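Local coordinates for protein endo-beta-N-acetylglucosaminidase F1 (Bacteroides thetaiotaomicron VPI-5482, PDB 6TCV) that cleaves high-mannose N-glycans, probably between the two N-acetylglucosamine residues of the chitobiose core, at residues A[303-306]-A[307-310]. The protein carries 2 engineered substitutions. Residues are numbered along the deposited sequence; the frame is centred on the assembly and turned at random.
Sequences NPST and AAAA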
ATOM      1  N   ASN A 303      -6.796  26.018   1.472  1.00 19.73           N
ATOM      2  CA  ASN A 303      -6.674  26.127   0.020  1.00 22.30           C
ATOM      3  C   ASN A 303      -6.148  24.795  -0.547  1.00 19.59           C
ATOM      4  O   ASN A 303      -5.270  24.154   0.060  1.00 21.67           O
ATOM      5  CB  ASN A 303      -5.689  27.272  -0.349  1.00 22.95           C
ATOM      6  CG  ASN A 303      -6.075  28.542   0.341  1.00 36.95           C
ATOM      7  OD1 ASN A 303      -6.817  29.374  -0.160  1.00 38.00           O
ATOM      8  ND2 ASN A 303      -5.335  28.805   1.409  1.00 34.30           N
ATOM      9  N   PRO A 304      -6.705  24.279  -1.634  1.00 19.35           N
ATOM     10  CA  PRO A 304      -6.189  23.015  -2.190  1.00 18.82           C
ATOM     11  C   PRO A 304      -4.727  23.173  -2.606  1.00 19.99           C
ATOM     12  O   PRO A 304      -4.370  24.134  -3.295  1.00 21.00           O
ATOM     13  CB  PRO A 304      -7.083  22.750  -3.404  1.00 20.46           C
ATOM     14  CG  PRO A 304      -8.353  23.620  -3.127  1.00 25.66           C
ATOM     15  CD  PRO A 304      -7.841  24.823  -2.400  1.00 23.49           C
ATOM     16  N   SER A 305      -3.886  22.213  -2.230  1.00 17.92           N
ATOM     17  CA  SER A 305      -2.476  22.279  -2.608  1.00 17.49           C
ATOM     18  C   SER A 305      -1.808  20.917  -2.423  1.00 16.39           C
ATOM     19  O   SER A 305      -2.233  20.087  -1.613  1.00 15.74           O
ATOM     20  CB  SER A 305      -1.725  23.316  -1.781  1.00 18.66           C
ATOM     21  OG  SER A 305      -1.463  22.816  -0.483  1.00 19.04           O
ATOM     22  N   THR A 306      -0.715  20.713  -3.147  1.00 17.20           N
ATOM     23  CA  THR A 306       0.121  19.543  -2.912  1.00 16.31           C
ATOM     24  C   THR A 306       0.697  19.537  -1.497  1.00 16.09           C
ATOM     25  O   THR A 306       0.906  18.461  -0.946  1.00 15.31           O
ATOM     26  CB  THR A 306       1.213  19.454  -3.985  1.00 16.69           C
ATOM     27  OG1 THR A 306       1.902  20.687  -4.043  1.00 18.21           O
ATOM     28  CG2 THR A 306       0.609  19.069  -5.381  1.00 19.50           C
ATOM     29  N   ALA A 307       0.888  20.681  -0.864  1.00 15.69           N
ATOM     30  CA  ALA A 307       1.388  20.674   0.511  1.00 15.76           C
ATOM     31  C   ALA A 307       0.336  20.122   1.467  1.00 16.23           C
ATOM     32  O   ALA A 307       0.649  19.336   2.369  1.00 15.60           O
ATOM     33  CB  ALA A 307       1.781  22.086   0.970  1.00 17.03           C
ATOM     34  N   ALA A 308      -0.934  20.438   1.242  1.00 15.22           N
ATOM     35  CA  ALA A 308      -1.979  19.903   2.101  1.00 15.54           C
ATOM     36  C   ALA A 308      -2.136  18.410   1.889  1.00 15.07           C
ATOM     37  O   ALA A 308      -2.376  17.661   2.841  1.00 15.34           O
ATOM     38  CB  ALA A 308      -3.314  20.625   1.805  1.00 16.29           C
ATOM     39  N   ALA A 309      -2.035  17.965   0.645  1.00 15.19           N
ATOM     40  CA  ALA A 309      -2.070  16.541   0.341  1.00 14.46           C
ATOM     41  C   ALA A 309      -0.926  15.798   1.014  1.00 14.03           C
ATOM     42  O   ALA A 309      -1.113  14.716   1.594  1.00 13.78           O
ATOM     43  CB  ALA A 309      -2.033  16.327  -1.167  1.00 15.46           C
ATOM     44  N   ALA A 310       0.278  16.356   0.928  1.00 14.09           N
ATOM     45  CA  ALA A 310       1.434  15.710   1.561  1.00 14.72           C
ATOM     46  C   ALA A 310       1.244  15.620   3.063  1.00 14.09           C
ATOM     47  O   ALA A 310       1.578  14.601   3.677  1.00 14.63           O
ATOM     48  CB  ALA A 310       2.718  16.472   1.211  1.00 15.76           C
TER
HETATM   49  O   HOH W   1       2.033  23.016  -2.481  1.00 24.45           O
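Ser305 turns its hydroxyl back over the first turn of helix 306-319 and accepts a hydrogen bond from the amide of Ala308, the classic serine N-cap. The bond from Ala308 N to Ser305 OG measures 3.0 Å and is fairly straight, with 157° at the hydrogen. What makes it possible is the first torsion of Ser305: OG lies between the backbone N and the carbonyl carbon (chi1 77°), while an extended backbone at this residue brings the loop in before the chain coils. Ser305 OG also lies against two methyl groups, 3.6 Å from Ala307 CB and 3.7 Å from Ala308 CB. The carbonyl of the same serine takes up the regular helical pattern, Ala309 N donating to Ser305 O at 3.1 Å, so this one residue serves two successive amides, one through its side chain and one through its backbone. With an alanine here the backbone bond would remain, but the Ala308 amide would probably lose its capping acceptor, leaving the start of the helix less firmly held.

The next backbone bond runs from Ala310 N to Thr306 O at 2.9 Å, and the methyl of Ala310 lies against that same oxygen. Outside the capped turn, the Ser305 backbone is hydrogen-bonded to Ala258 and Thr306 touches Val336, tying the N-terminus of this helix to two other loops of the glycosidase fold; the side chain of Ala309 is about 14 Å from a bound N-acetylglucosamine. Thr306 holds OG1 between its backbone N and carbonyl carbon (chi1 53°), which sets the hydroxyl beside the Ala307 amide. A water spans the two, 2.8 Å from Thr306 OG1 and accepting a weak hydrogen bond from Ala307 N at 3.1 Å.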